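Local coordinates for galactose-binding like protein (Bacteroides thetaiotaomicron, PDB 7M1A), which is a SusE-like protein whose C-terminal domain, the part described here, holds a calcium ion and probably serves in carbohydrate binding, at residues S35-S40 with E79-N84; P55-F60 with G104-W109; N117-G122 with E130-A135. One frame throughout, in Å; residues are numbered along the deposited sequence.

Interaction 1: S35-S40 with E79-N84. With EDO (1,2-ethanediol), chain C; EDO (1,2-ethanediol), chain E.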
loop_
_atom_site.group_PDB
_atom_site.type_symbol
_atom_site.label_atom_id
_atom_site.label_comp_id
_atom_site.label_asym_id
_atom_site.label_seq_id
_atom_site.Cartn_x
_atom_site.Cartn_y
_atom_site.Cartn_z
ATOM N N SER A 35 -5.409 -8.786 -16.842
ATOM C CA SER A 35 -4.590 -10.004 -16.772
ATOM C C SER A 35 -5.401 -11.233 -16.396
ATOM O O SER A 35 -6.553 -11.115 -15.904
ATOM C CB SER A 35 -3.423 -9.862 -15.792
ATOM O OG SER A 35 -2.728 -8.672 -16.028
ATOM N N LYS A 36 -4.822 -12.420 -16.610
ATOM C CA LYS A 36 -5.388 -13.668 -16.118
ATOM C C LYS A 36 -4.364 -14.364 -15.219
ATOM O O LYS A 36 -3.170 -14.052 -15.296
ATOM C CB LYS A 36 -5.773 -14.577 -17.286
ATOM C CG LYS A 36 -4.563 -15.011 -18.089
ATOM C CD LYS A 36 -4.952 -15.764 -19.377
ATOM C CE LYS A 36 -3.749 -16.320 -20.110
ATOM N NZ LYS A 36 -2.912 -15.293 -20.747
ATOM N N ASP A 37 -4.794 -15.414 -14.514
ATOM C CA ASP A 37 -3.857 -16.172 -13.717
ATOM C C ASP A 37 -2.735 -16.692 -14.614
ATOM O O ASP A 37 -2.997 -17.168 -15.720
ATOM C CB ASP A 37 -4.497 -17.420 -13.127
ATOM C CG ASP A 37 -5.295 -17.165 -11.881
ATOM O OD1 ASP A 37 -5.257 -16.031 -11.415
ATOM O OD2 ASP A 37 -5.905 -18.092 -11.404
ATOM N N GLY A 38 -1.511 -16.637 -14.098
ATOM C CA GLY A 38 -0.318 -17.077 -14.806
ATOM C C GLY A 38 0.421 -15.970 -15.564
ATOM O O GLY A 38 1.571 -16.145 -15.956
ATOM N N ASP A 39 -0.205 -14.808 -15.708
ATOM C CA ASP A 39 0.436 -13.712 -16.376
ATOM C C ASP A 39 1.541 -13.146 -15.486
ATOM O O ASP A 39 1.455 -13.237 -14.242
ATOM C CB ASP A 39 -0.530 -12.592 -16.745
ATOM C CG ASP A 39 -1.412 -12.938 -17.897
ATOM O OD1 ASP A 39 -1.176 -14.052 -18.503
ATOM O OD2 ASP A 39 -2.362 -12.105 -18.135
ATOM N N SER A 40 2.535 -12.523 -16.136
ATOM C CA SER A 40 3.610 -11.797 -15.421
ATOM C C SER A 40 3.130 -10.370 -15.113
ATOM O O SER A 40 2.146 -9.886 -15.659
ATOM C CB SER A 40 4.887 -11.785 -16.273
ATOM O OG SER A 40 4.676 -10.946 -17.403
ATOM N N GLU A 79 -11.619 -18.596 -17.147
ATOM C CA GLU A 79 -12.910 -19.168 -16.784
ATOM C C GLU A 79 -13.056 -19.423 -15.294
ATOM O O GLU A 79 -14.194 -19.328 -14.778
ATOM C CB GLU A 79 -13.098 -20.477 -17.518
ATOM C CG GLU A 79 -13.350 -20.226 -18.998
ATOM C CD GLU A 79 -13.652 -21.499 -19.767
ATOM O OE1 GLU A 79 -13.924 -21.394 -20.988
ATOM O OE2 GLU A 79 -13.604 -22.591 -19.117
ATOM N N LYS A 80 -11.927 -19.598 -14.590
ATOM C CA LYS A 80 -11.962 -19.787 -13.140
ATOM C C LYS A 80 -12.630 -18.566 -12.473
ATOM O O LYS A 80 -13.351 -18.724 -11.489
ATOM C CB LYS A 80 -10.538 -19.991 -12.611
ATOM C CG LYS A 80 -10.506 -20.086 -11.104
ATOM C CD LYS A 80 -9.100 -20.243 -10.526
ATOM C CE LYS A 80 -9.167 -20.718 -9.081
ATOM N NZ LYS A 80 -7.852 -20.851 -8.400
ATOM N N HIS A 81 -12.451 -17.365 -13.031
ATOM C CA HIS A 81 -12.886 -16.121 -12.409
ATOM C C HIS A 81 -14.101 -15.493 -13.086
ATOM O O HIS A 81 -14.729 -14.641 -12.490
ATOM C CB HIS A 81 -11.716 -15.136 -12.276
ATOM C CG HIS A 81 -10.652 -15.654 -11.381
ATOM N ND1 HIS A 81 -9.611 -16.318 -11.899
ATOM C CD2 HIS A 81 -10.403 -15.490 -10.043
ATOM C CE1 HIS A 81 -8.756 -16.640 -10.926
ATOM N NE2 HIS A 81 -9.207 -16.148 -9.765
ATOM N N PHE A 82 -14.451 -15.845 -14.324
ATOM C CA PHE A 82 -15.586 -15.193 -14.970
ATOM C C PHE A 82 -16.889 -15.619 -14.270
ATOM O O PHE A 82 -17.249 -16.814 -14.278
ATOM C CB PHE A 82 -15.668 -15.576 -16.453
ATOM C CG PHE A 82 -14.599 -15.019 -17.358
ATOM C CD1 PHE A 82 -14.004 -13.803 -17.095
ATOM C CD2 PHE A 82 -14.219 -15.683 -18.518
ATOM C CE1 PHE A 82 -13.092 -13.233 -17.978
ATOM C CE2 PHE A 82 -13.291 -15.130 -19.404
ATOM C CZ PHE A 82 -12.687 -13.910 -19.119
ATOM N N TYR A 83 -17.592 -14.666 -13.636
ATOM C CA TYR A 83 -18.828 -14.956 -12.921
ATOM C C TYR A 83 -18.642 -16.142 -11.966
ATOM O O TYR A 83 -19.511 -17.054 -11.863
ATOM C CB TYR A 83 -19.964 -15.265 -13.916
ATOM C CG TYR A 83 -19.967 -14.344 -15.096
ATOM C CD1 TYR A 83 -20.510 -13.055 -15.032
ATOM C CD2 TYR A 83 -19.383 -14.744 -16.293
ATOM C CE1 TYR A 83 -20.485 -12.193 -16.140
ATOM C CE2 TYR A 83 -19.341 -13.886 -17.395
ATOM C CZ TYR A 83 -19.877 -12.623 -17.324
ATOM O OH TYR A 83 -19.898 -11.788 -18.382
ATOM N N ASN A 84 -17.479 -16.143 -11.268
ATOM C CA ASN A 84 -17.136 -17.302 -10.451
ATOM C C ASN A 84 -16.113 -16.808 -9.417
ATOM O O ASN A 84 -15.663 -15.654 -9.418
ATOM C CB ASN A 84 -16.569 -18.407 -11.373
ATOM C CG ASN A 84 -16.848 -19.812 -10.849
ATOM O OD1 ASN A 84 -16.961 -20.016 -9.637
ATOM N ND2 ASN A 84 -16.991 -20.768 -11.764
HETATM C C1 EDO C . -5.731 -16.936 -8.227
HETATM O O1 EDO C . -6.105 -15.806 -8.972
HETATM C C2 EDO C . -6.569 -16.741 -7.082
HETATM O O2 EDO C . -7.933 -16.801 -7.413
HETATM C C1 EDO E . -9.883 -18.380 -4.499
HETATM O O1 EDO E . -9.672 -17.316 -5.393
HETATM C C2 EDO E . -9.758 -19.717 -5.197
HETATM O O2 EDO E . -8.648 -19.515 -5.985
#
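OD2 of Asp37 meets the ring carbon CE1 of His81 at 3.2 Å. The oxygen arrives at the edge of the imidazole, in its plane, while the carboxylate stands almost perpendicular to the ring, the two planes 85° apart. The oxygen thus touches a ring C-H and not a nitrogen; no hydrogen bond joins the two directly.

Hydrogen bonds run instead through a 1,2-ethanediol molecule, probably from the crystallisation liquor. Its O1 donates to OD1 of Asp37 at 2.6 Å, and its O2 lies 2.8 Å from NE2 of His81, so the diol spans the two side chains. The other ring nitrogen, ND1, is bonded to Asp78, whose second carboxylate oxygen takes the backbone NH of Asp37. Asp78 thus ties the imidazole and the Asp37 backbone together and helps to fix the ring's rotation.

In a fold consistent with the galactose-binding β-sandwich, these are two loops, one leading to strand 45-46 and the other following strand 70-74. The first lies near the calcium site, Ser35 N being bonded to Thr171 of that site. The ion is about 11 Å from the Asp37 side chain.

Charge plays a looser part. Lys80 NZ is 4.5 Å from Asp37 OD2, too far for a salt bridge. NZ of Lys80 donates instead to O2 of a second diol at 2.9 Å. Its extended chain starts anti to the backbone N (chi1 176°), and CG rests over one face of the His81 ring, toward the rim.

The Asp37 loop is shaped by a type II turn from Lys36 to Asp39. Asp39 grips Lys36 twice: OD2 takes the backbone N at 2.9 Å from above the carboxylate plane, and OD1 takes NZ in a salt bridge on its syn side.

Interaction 2: P55-F60 with G104-W109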
loop_
_atom_site.group_PDB
_atom_site.type_symbol
_atom_site.label_atom_id
_atom_site.label_comp_id
_atom_site.label_asym_id
_atom_site.label_seq_id
_atom_site.Cartn_x
_atom_site.Cartn_y
_atom_site.Cartn_z
ATOM N N PRO A 55 -19.023 -6.766 4.163
ATOM C CA PRO A 55 -18.463 -6.462 2.834
ATOM C C PRO A 55 -16.984 -6.097 2.914
ATOM O O PRO A 55 -16.564 -5.271 3.760
ATOM C CB PRO A 55 -19.315 -5.268 2.392
ATOM C CG PRO A 55 -20.705 -5.543 2.996
ATOM C CD PRO A 55 -20.352 -6.151 4.375
ATOM N N ALA A 56 -16.177 -6.610 1.978
ATOM C CA ALA A 56 -14.777 -6.197 1.934
ATOM C C ALA A 56 -14.754 -4.740 1.497
ATOM O O ALA A 56 -15.497 -4.306 0.639
ATOM C CB ALA A 56 -13.990 -6.990 0.927
ATOM N N VAL A 57 -13.817 -3.971 2.087
ATOM C CA VAL A 57 -13.659 -2.550 1.775
ATOM C C VAL A 57 -12.172 -2.268 1.536
ATOM O O VAL A 57 -11.372 -2.645 2.352
ATOM C CB VAL A 57 -14.256 -1.651 2.891
ATOM C CG1 VAL A 57 -13.933 -0.177 2.679
ATOM C CG2 VAL A 57 -15.716 -1.914 3.112
ATOM N N PHE A 58 -11.852 -1.490 0.486
ATOM C CA PHE A 58 -10.472 -0.998 0.415
ATOM C C PHE A 58 -10.529 0.401 -0.217
ATOM O O PHE A 58 -11.560 0.851 -0.744
ATOM C CB PHE A 58 -9.576 -1.991 -0.354
ATOM C CG PHE A 58 -9.924 -2.165 -1.797
ATOM C CD1 PHE A 58 -9.494 -1.291 -2.785
ATOM C CD2 PHE A 58 -10.814 -3.191 -2.164
ATOM C CE1 PHE A 58 -9.868 -1.427 -4.117
ATOM C CE2 PHE A 58 -11.212 -3.331 -3.495
ATOM C CZ PHE A 58 -10.791 -2.433 -4.479
ATOM N N THR A 59 -9.398 1.122 -0.055
ATOM C CA THR A 59 -9.376 2.562 -0.238
ATOM C C THR A 59 -8.147 2.928 -1.080
ATOM O O THR A 59 -7.042 2.405 -0.865
ATOM C CB THR A 59 -9.247 3.222 1.130
ATOM O OG1 THR A 59 -10.269 2.762 2.034
ATOM C CG2 THR A 59 -9.345 4.729 1.055
ATOM N N PHE A 60 -8.267 3.972 -1.923
ATOM C CA PHE A 60 -7.118 4.467 -2.687
ATOM C C PHE A 60 -7.324 5.925 -3.068
ATOM O O PHE A 60 -8.383 6.482 -2.851
ATOM C CB PHE A 60 -6.786 3.586 -3.895
ATOM C CG PHE A 60 -7.877 3.419 -4.902
ATOM C CD1 PHE A 60 -8.890 2.487 -4.696
ATOM C CD2 PHE A 60 -7.934 4.172 -6.087
ATOM C CE1 PHE A 60 -9.867 2.226 -5.684
ATOM C CE2 PHE A 60 -8.951 3.950 -7.054
ATOM C CZ PHE A 60 -9.889 2.982 -6.854
ATOM N N GLY A 104 -11.293 5.050 9.141
ATOM C CA GLY A 104 -12.072 4.228 8.219
ATOM C C GLY A 104 -13.583 4.411 8.226
ATOM O O GLY A 104 -14.328 3.673 7.521
ATOM N N SER A 105 -14.061 5.404 9.005
ATOM C CA SER A 105 -15.485 5.644 9.053
ATOM C C SER A 105 -16.015 6.041 7.661
ATOM O O SER A 105 -15.372 6.715 6.850
ATOM C CB SER A 105 -15.840 6.728 10.080
ATOM O OG SER A 105 -17.267 7.036 9.996
ATOM N N TRP A 106 -17.294 5.710 7.433
ATOM C CA TRP A 106 -17.973 6.095 6.187
ATOM C C TRP A 106 -18.492 7.548 6.176
ATOM O O TRP A 106 -19.016 8.048 5.177
ATOM C CB TRP A 106 -19.101 5.112 5.890
ATOM C CG TRP A 106 -18.626 3.763 5.469
ATOM C CD1 TRP A 106 -18.475 2.623 6.235
ATOM C CD2 TRP A 106 -18.086 3.443 4.189
ATOM N NE1 TRP A 106 -17.964 1.593 5.462
ATOM C CE2 TRP A 106 -17.759 2.069 4.202
ATOM C CE3 TRP A 106 -18.020 4.159 3.004
ATOM C CZ2 TRP A 106 -17.276 1.421 3.073
ATOM C CZ3 TRP A 106 -17.552 3.497 1.876
ATOM C CH2 TRP A 106 -17.201 2.160 1.919
ATOM N N ASP A 107 -18.470 8.212 7.321
ATOM C CA ASP A 107 -19.155 9.466 7.467
ATOM C C ASP A 107 -18.891 10.453 6.336
ATOM O O ASP A 107 -19.822 11.172 5.940
ATOM C CB ASP A 107 -18.843 10.116 8.834
ATOM C CG ASP A 107 -19.500 9.394 10.008
ATOM O OD1 ASP A 107 -20.465 8.614 9.811
ATOM O OD2 ASP A 107 -19.109 9.702 11.141
ATOM N N GLN A 108 -17.608 10.680 5.933
ATOM C CA GLN A 108 -17.294 11.730 5.002
ATOM C C GLN A 108 -17.566 11.299 3.532
ATOM O O GLN A 108 -17.342 12.120 2.619
ATOM C CB GLN A 108 -15.845 12.235 5.099
ATOM C CG GLN A 108 -14.828 11.307 4.469
ATOM C CD GLN A 108 -13.462 11.537 5.081
ATOM O OE1 GLN A 108 -13.138 10.912 6.079
ATOM N NE2 GLN A 108 -12.707 12.461 4.479
ATOM N N TRP A 109 -17.837 9.991 3.253
ATOM C CA TRP A 109 -17.828 9.392 1.863
ATOM C C TRP A 109 -19.232 9.521 1.268
ATOM O O TRP A 109 -20.252 9.410 1.981
ATOM C CB TRP A 109 -17.390 7.933 2.009
ATOM C CG TRP A 109 -15.972 7.781 2.478
ATOM C CD1 TRP A 109 -15.554 7.694 3.759
ATOM C CD2 TRP A 109 -14.849 7.639 1.623
ATOM N NE1 TRP A 109 -14.162 7.567 3.762
ATOM C CE2 TRP A 109 -13.714 7.488 2.454
ATOM C CE3 TRP A 109 -14.714 7.640 0.205
ATOM C CZ2 TRP A 109 -12.435 7.310 1.928
ATOM C CZ3 TRP A 109 -13.442 7.451 -0.296
ATOM C CH2 TRP A 109 -12.322 7.322 0.557
#
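Val57 and Trp106 meet end-on, the valine at the rim of the indole. CG2 of Val57 lies near the ring plane, 3.7 Å from CZ2 of Trp106, and both methyls rest against this same ring carbon, CG1 from further out of the plane. Two residues along the strand, CG2 of Thr59 approaches CH2 of Trp109 at 4.0 Å, aslant to the indole. Both contacts are apolar, on the outward face of a strand in the larger sheet of what is consistent with a jelly-roll β-sandwich of the galactose-binding type. Phe58 and Phe60 alternate with Val57 and Thr59 and point to the other side, where they pack on strand 169-176 of the second sheet.

The first torsion of Thr59 separates its two jobs. CG2 stands anti to the backbone N and faces Trp109, while OG1 sits beside that N (chi1 -54°) and is bonded to Asp16 and to NE of Arg155. The threonine thus offers carbon to the indole and keeps its buried hydroxyl satisfied by charged partners.

Arg155, on strand 151-158, also contacts both tryptophans: it makes a cation-pi contact with Trp106, touches Trp109, and donates from NH1 to the carbonyl of Gly104. Trp94 of strand 88-96 meets the Trp106 ring and also touches Trp109, which places both indoles over neighbouring strands of the sheet.

Both tryptophans belong to one turn of the loop. This type I turn runs from Trp106 to Trp109, closed by Trp109 N donating to Trp106 O at 3.0 Å. Overlapping its start is an ST turn, in which Asp107 N donates to Ser105 OG at 3.2 Å, with a nearly straight N-H...O angle of 168°.

Interaction 3: N117-G122 with E130-A135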
loop_
_atom_site.group_PDB
_atom_site.type_symbol
_atom_site.label_atom_id
_atom_site.label_comp_id
_atom_site.label_asym_id
_atom_site.label_seq_id
_atom_site.Cartn_x
_atom_site.Cartn_y
_atom_site.Cartn_z
ATOM N N ASN A 117 -22.407 -6.839 -11.617
ATOM C CA ASN A 117 -21.844 -7.596 -12.733
ATOM C C ASN A 117 -22.927 -8.603 -13.158
ATOM O O ASN A 117 -23.245 -9.562 -12.408
ATOM C CB ASN A 117 -20.614 -8.369 -12.253
ATOM C CG ASN A 117 -20.038 -9.274 -13.322
ATOM O OD1 ASN A 117 -19.838 -10.451 -13.093
ATOM N ND2 ASN A 117 -19.770 -8.712 -14.491
ATOM N N VAL A 118 -23.574 -8.379 -14.309
ATOM C CA VAL A 118 -24.660 -9.234 -14.822
ATOM C C VAL A 118 -24.070 -10.226 -15.796
ATOM O O VAL A 118 -23.249 -9.874 -16.675
ATOM C CB VAL A 118 -25.729 -8.370 -15.503
ATOM C CG1 VAL A 118 -26.777 -9.255 -16.169
ATOM C CG2 VAL A 118 -26.368 -7.365 -14.566
ATOM N N LYS A 119 -24.449 -11.490 -15.557
ATOM C CA LYS A 119 -24.050 -12.557 -16.463
ATOM C C LYS A 119 -25.062 -12.647 -17.615
ATOM O O LYS A 119 -26.219 -13.022 -17.387
ATOM C CB LYS A 119 -24.018 -13.874 -15.679
ATOM C CG LYS A 119 -23.460 -15.056 -16.454
ATOM C CD LYS A 119 -23.371 -16.353 -15.632
ATOM C CE LYS A 119 -22.467 -17.418 -16.206
ATOM N NZ LYS A 119 -22.386 -18.646 -15.362
ATOM N N PRO A 120 -24.686 -12.271 -18.850
ATOM C CA PRO A 120 -25.643 -12.188 -19.968
ATOM C C PRO A 120 -26.524 -13.428 -20.130
ATOM O O PRO A 120 -27.742 -13.312 -20.260
ATOM C CB PRO A 120 -24.716 -12.006 -21.198
ATOM C CG PRO A 120 -23.539 -11.173 -20.600
ATOM C CD PRO A 120 -23.321 -11.884 -19.287
ATOM N N SER A 121 -25.937 -14.618 -20.029
ATOM C CA SER A 121 -26.694 -15.839 -20.290
ATOM C C SER A 121 -27.523 -16.263 -19.065
ATOM O O SER A 121 -28.413 -17.102 -19.181
ATOM C CB SER A 121 -25.749 -16.947 -20.665
ATOM O OG SER A 121 -25.030 -17.405 -19.511
ATOM N N GLY A 122 -27.217 -15.744 -17.873
ATOM C CA GLY A 122 -27.913 -16.203 -16.677
ATOM C C GLY A 122 -27.632 -17.662 -16.331
ATOM O O GLY A 122 -28.384 -18.255 -15.546
ATOM N N GLU A 130 -20.715 -17.606 -25.165
ATOM C CA GLU A 130 -19.838 -16.707 -25.882
ATOM C C GLU A 130 -20.145 -15.278 -25.466
ATOM O O GLU A 130 -19.221 -14.461 -25.358
ATOM C CB GLU A 130 -19.957 -16.793 -27.394
ATOM C CG GLU A 130 -19.649 -18.166 -28.052
ATOM C CD GLU A 130 -20.395 -18.310 -29.397
ATOM O OE1 GLU A 130 -21.377 -19.142 -29.503
ATOM O OE2 GLU A 130 -20.049 -17.410 -30.366
ATOM N N ASP A 131 -21.441 -14.963 -25.277
ATOM C CA ASP A 131 -21.875 -13.652 -24.802
ATOM C C ASP A 131 -21.284 -13.353 -23.416
ATOM O O ASP A 131 -20.843 -12.224 -23.098
ATOM C CB ASP A 131 -23.398 -13.512 -24.767
ATOM C CG ASP A 131 -24.051 -13.202 -26.083
ATOM O OD1 ASP A 131 -23.307 -12.969 -27.058
ATOM O OD2 ASP A 131 -25.289 -13.258 -26.114
ATOM N N ASP A 132 -21.277 -14.344 -22.529
ATOM C CA ASP A 132 -20.807 -14.146 -21.163
ATOM C C ASP A 132 -19.304 -13.784 -21.239
ATOM O O ASP A 132 -18.771 -12.886 -20.513
ATOM C CB ASP A 132 -20.887 -15.447 -20.406
ATOM C CG ASP A 132 -22.314 -15.855 -20.116
ATOM O OD1 ASP A 132 -23.167 -14.940 -20.141
ATOM O OD2 ASP A 132 -22.537 -17.104 -19.857
ATOM N N ILE A 133 -18.573 -14.465 -22.132
ATOM C CA ILE A 133 -17.129 -14.239 -22.281
ATOM C C ILE A 133 -16.871 -12.828 -22.845
ATOM O O ILE A 133 -16.005 -12.063 -22.396
ATOM C CB ILE A 133 -16.388 -15.393 -23.024
ATOM C CG1 ILE A 133 -16.449 -16.703 -22.218
ATOM C CG2 ILE A 133 -14.940 -15.018 -23.283
ATOM C CD1 ILE A 133 -16.054 -17.978 -22.966
ATOM N N GLU A 134 -17.581 -12.460 -23.915
ATOM C CA GLU A 134 -17.407 -11.155 -24.528
ATOM C C GLU A 134 -17.664 -10.075 -23.485
ATOM O O GLU A 134 -16.837 -9.126 -23.398
ATOM C CB GLU A 134 -18.429 -10.992 -25.681
ATOM C CG GLU A 134 -18.329 -9.604 -26.338
ATOM C CD GLU A 134 -19.544 -9.236 -27.187
ATOM O OE1 GLU A 134 -20.662 -9.135 -26.634
ATOM O OE2 GLU A 134 -19.340 -8.961 -28.378
ATOM N N ALA A 135 -18.713 -10.252 -22.670
ATOM C CA ALA A 135 -19.026 -9.194 -21.704
ATOM C C ALA A 135 -17.878 -9.055 -20.703
ATOM O O ALA A 135 -17.576 -7.928 -20.243
ATOM C CB ALA A 135 -20.373 -9.427 -21.022
#
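Asp132 carries most of this contact, its carboxylate gripped by two donors from Ser121. The backbone N of Ser121 donates to OD1 of Asp132 at 2.8 Å with an angle of 153°, and the hydroxyl OG donates to OD2 at 2.5 Å, a very short bond. Both oxygens use their syn lone pairs, and the carboxylate is held at both, which would restrain its rotation. Ser121 can serve it twice because its OG lies between the backbone N and the carbonyl carbon (chi1 73°), which keeps hydroxyl and NH close together; the hydroxyl is also bonded to that of Ser123.

OD2 of Asp132 has another donor, the backbone N of Thr129 just ahead of the helix. A side chain of the first turn reaching back to an NH at the helix start is the arrangement found in one half of a capping box. The same group therefore secures the start of helix 130-138 and clips to it the loop that follows strand 110-116, at the rim of the β-sandwich. An alanine here would probably leave the Ser121 NH and hydroxyl and the Thr129 NH without their shared acceptor, and free the turn from the helix start.

Pro120 packs against the helix beside the carboxylate. Its CD lies 3.2 Å from OD1 of Asp132, while CG meets the methyl CB of Ala135, one turn further on, at 3.6 Å. CB of Pro120 also lies 4.1 Å from CB of Asp131.

Pro120 and Ser121 are the central residues of a type I turn closed by Gly122 N and Lys119 O at 2.9 Å. The aliphatic chain of Lys119 runs obliquely past Asp132, its NZ bonded instead to the carbonyls of Ile127 and Ser123.

How the interactions relate
From the N terminus, segment 35-40 comes first and segment 55-60 follows on its strand; interaction 1 then closes with 79-84 before interaction 2 closes with 104-109, so the two cross. Interaction 3 follows in series, closing the short loop between 117-122 and 130-135. Interaction 1 joins two loops near the calcium site, interaction 2 ties the loop between strands 88-96 and 110-116 to strand 56-66, and interaction 3 fastens helix 130-138 to the loop that follows strand 110-116. Interactions 1 and 3 meet through Tyr83, whose OH lies 2.6 Å from Asp132 O, probably hydrogen-bonded. Interaction 2 lies across the centre of the chain, about 14 Å from both at the nearest atoms.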